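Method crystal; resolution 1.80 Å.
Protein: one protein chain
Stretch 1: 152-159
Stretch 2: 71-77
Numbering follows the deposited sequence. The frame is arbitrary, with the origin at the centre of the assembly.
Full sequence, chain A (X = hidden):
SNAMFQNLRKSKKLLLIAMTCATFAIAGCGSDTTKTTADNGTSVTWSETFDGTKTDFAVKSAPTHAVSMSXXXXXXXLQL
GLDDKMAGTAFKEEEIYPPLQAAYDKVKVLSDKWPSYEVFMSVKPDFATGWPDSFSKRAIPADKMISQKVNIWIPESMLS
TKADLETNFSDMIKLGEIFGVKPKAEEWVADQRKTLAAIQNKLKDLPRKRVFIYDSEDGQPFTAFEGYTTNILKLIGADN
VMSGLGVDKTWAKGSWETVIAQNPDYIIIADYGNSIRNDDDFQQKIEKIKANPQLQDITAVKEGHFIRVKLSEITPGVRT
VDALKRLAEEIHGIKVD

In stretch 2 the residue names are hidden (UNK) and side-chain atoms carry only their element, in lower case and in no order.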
# COMPACT_ATOMS: atom_id res chain seq x y z
N ILE A 152 -18.60 6.89 -2.66
CA ILE A 152 -17.45 6.26 -2.03
C ILE A 152 -16.82 5.27 -3.00
O ILE A 152 -17.52 4.46 -3.60
CB ILE A 152 -17.85 5.49 -0.76
CG1 ILE A 152 -18.57 6.42 0.22
CG2 ILE A 152 -16.62 4.87 -0.10
CD1 ILE A 152 -19.11 5.71 1.45
N TRP A 153 -15.50 5.35 -3.14
CA TRP A 153 -14.77 4.43 -4.01
C TRP A 153 -13.57 3.89 -3.28
O TRP A 153 -12.84 4.65 -2.65
CB TRP A 153 -14.28 5.16 -5.26
CG TRP A 153 -13.47 4.28 -6.15
CD1 TRP A 153 -13.94 3.31 -6.99
CD2 TRP A 153 -12.04 4.26 -6.29
NE1 TRP A 153 -12.90 2.70 -7.65
CE2 TRP A 153 -11.72 3.27 -7.23
CE3 TRP A 153 -11.01 5.00 -5.70
CZ2 TRP A 153 -10.41 2.99 -7.61
CZ3 TRP A 153 -9.70 4.72 -6.08
CH2 TRP A 153 -9.42 3.73 -7.03
N ILE A 154 -13.36 2.58 -3.36
CA ILE A 154 -12.21 1.96 -2.71
C ILE A 154 -11.43 1.14 -3.73
O ILE A 154 -12.02 0.34 -4.46
CB ILE A 154 -12.67 1.01 -1.58
CG1 ILE A 154 -13.42 1.81 -0.51
CG2 ILE A 154 -11.48 0.27 -0.96
CD1 ILE A 154 -14.12 0.94 0.51
N PRO A 155 -10.10 1.36 -3.81
CA PRO A 155 -9.28 0.55 -4.72
C PRO A 155 -9.51 -0.95 -4.49
O PRO A 155 -9.52 -1.42 -3.34
CB PRO A 155 -7.85 0.94 -4.35
CG PRO A 155 -7.97 2.38 -3.87
CD PRO A 155 -9.32 2.41 -3.13
N GLU A 156 -9.73 -1.68 -5.57
CA GLU A 156 -9.86 -3.13 -5.47
C GLU A 156 -8.63 -3.76 -4.84
O GLU A 156 -8.72 -4.83 -4.23
CB GLU A 156 -10.12 -3.76 -6.84
CG GLU A 156 -11.49 -3.40 -7.42
CD GLU A 156 -12.64 -4.02 -6.66
OE1 GLU A 156 -12.50 -5.18 -6.20
OE2 GLU A 156 -13.69 -3.35 -6.51
N SER A 157 -7.48 -3.11 -4.99
CA SER A 157 -6.23 -3.69 -4.48
C SER A 157 -6.22 -3.72 -2.95
O SER A 157 -5.39 -4.38 -2.32
CB SER A 157 -5.00 -2.95 -5.04
OG SER A 157 -5.06 -1.56 -4.72
N MSE A 158 -7.15 -2.99 -2.36
CA MSE A 158 -7.28 -2.91 -0.92
C MSE A 158 -8.43 -3.75 -0.37
O MSE A 158 -8.71 -3.71 0.82
CB MSE A 158 -7.48 -1.45 -0.49
CG MSE A 158 -6.35 -0.53 -0.91
SE MSE A 158 -6.79 1.30 -0.41
CE MSE A 158 -5.18 2.04 -1.17
N LEU A 159 -9.09 -4.51 -1.24
CA LEU A 159 -10.32 -5.22 -0.87
C LEU A 159 -10.20 -6.71 -0.61
O LEU A 159 -11.09 -7.32 -0.01
CB LEU A 159 -11.42 -4.99 -1.91
CG LEU A 159 -12.02 -3.59 -1.89
CD1 LEU A 159 -13.15 -3.47 -2.91
CD2 LEU A 159 -12.53 -3.30 -0.49
N UNK A 71 -3.51 7.66 3.54
CA UNK A 71 -2.36 8.20 2.82
C UNK A 71 -2.19 7.57 1.44
O UNK A 71 -1.79 8.27 0.49
n UNK A 71 2.51 8.99 3.16
c UNK A 71 1.35 8.75 3.78
c UNK A 71 -1.08 8.05 3.63
c UNK A 71 0.13 8.63 2.90
o UNK A 71 1.26 8.63 5.01
N UNK A 72 -2.47 6.27 1.34
CA UNK A 72 -2.28 5.56 0.08
C UNK A 72 -3.18 6.13 -1.03
O UNK A 72 -2.70 6.38 -2.14
c UNK A 72 -2.52 4.07 0.26
N UNK A 73 -4.45 6.35 -0.73
CA UNK A 73 -5.33 6.95 -1.73
C UNK A 73 -5.01 8.42 -1.95
O UNK A 73 -5.22 8.95 -3.04
c UNK A 73 -7.24 5.29 -1.50
c UNK A 73 -6.82 6.77 -1.37
o UNK A 73 -7.05 7.22 -0.04
N UNK A 74 -4.50 9.11 -0.93
CA UNK A 74 -4.02 10.48 -1.11
C UNK A 74 -2.90 10.54 -2.15
O UNK A 74 -2.92 11.39 -3.05
c UNK A 74 -3.52 11.11 0.20
c UNK A 74 -2.77 12.42 -0.05
o UNK A 74 -4.64 11.36 1.06
N UNK A 75 -1.95 9.61 -2.05
CA UNK A 75 -0.85 9.57 -3.01
C UNK A 75 -1.33 9.20 -4.41
O UNK A 75 -0.88 9.79 -5.38
c UNK A 75 0.31 8.69 -2.49
c UNK A 75 0.91 9.29 -1.21
c UNK A 75 2.14 8.58 -0.66
o UNK A 75 2.81 9.17 0.23
o UNK A 75 2.46 7.44 -1.11
N UNK A 76 -2.27 8.26 -4.49
CA UNK A 76 -2.84 7.88 -5.78
C UNK A 76 -3.46 9.08 -6.46
O UNK A 76 -3.23 9.32 -7.64
c UNK A 76 -3.88 6.77 -5.61
se UNK A 76 -4.58 4.12 -4.77
c UNK A 76 -3.23 5.45 -5.21
c UNK A 76 -5.38 3.93 -6.52
N UNK A 77 -4.23 9.85 -5.70
CA UNK A 77 -4.89 11.02 -6.27
C UNK A 77 -3.90 12.10 -6.67
O UNK A 77 -4.04 12.71 -7.73
se UNK A 77 -8.63 11.52 -4.28
c UNK A 77 -9.02 12.85 -5.65
c UNK A 77 -5.95 11.56 -5.31
c UNK A 77 -7.15 10.62 -5.15

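Position 71 opens the helical stretch with five side-chain atoms: three carbons in a row, the third carrying one oxygen and one nitrogen. That is a terminal amide on a two-methylene arm, out of reach of stretch 1, so the residue is Gln71. It serves its own helix instead.

Position 72 has a single side-chain carbon, its CB, which points toward stretch 1 and lies 3.6 Å from CE of Met158, a selenomethionine, the closest approach in the contact; this is Ala72. A side chain this short lets the tip of a long one come down close to the helix backbone.

At position 73 one carbon bears an oxygen and a carbon, and the terminal carbon, not the oxygen, faces Pro155 and Met158; this beta-branched residue is Thr73, chi1 in the p well. Its CG2 lies 3.8 Å from Pro155 CG and 3.9 Å from Met158 CE. The hydroxyl finds its hydrogen bond elsewhere in the structure.

Position 74 repeats the same three atoms, one carbon carrying an oxygen and a carbon. One step further around the helix, it has turned out of reach of stretch 1; it is Thr74.

Position 75 shows three carbons, the last carrying two oxygens, a carboxylate on a two-methylene arm that also misses stretch 1: Glu75. Gln71 NE2 donates to Glu75 OE2 at 3.0 Å, a nearly straight hydrogen bond that spans one helical turn alongside the backbone bond from Glu75 N to Gln71 O at 2.9 Å.

Position 76 holds an unbranched chain of two carbons, a selenium and a last carbon; the selenium lies against Pro155 and Met158, and the last carbon reaches the edge of the Trp153 ring. It is a selenomethionine, Met76. Its SE sits 3.9 Å from Pro155 CG and 4.2 Å from Met158 CE, and its CE is 4.1 Å from Trp153 CH2.

Position 77 has the same unbranched, selenium-containing chain but makes no contact with stretch 1; it is Met77.

The rule is a helical stripe: 72, 73 and 76 point toward the partner, and the remaining positions stay out of contact. No hydrogen bond crosses, and only 206 Å² is buried in total, so the fit rests on apolar packing. Pro155 and Met158 both point toward the helix, held in a tight turn by the 3.0 Å hydrogen bond from Met158 N to Pro155 O. Small side chains at Ala72 and Thr73 receive Met158, and the long, flexible Met76 extends past Pro155 to Trp153.

Stretch 2 (71-77) QATTEMM
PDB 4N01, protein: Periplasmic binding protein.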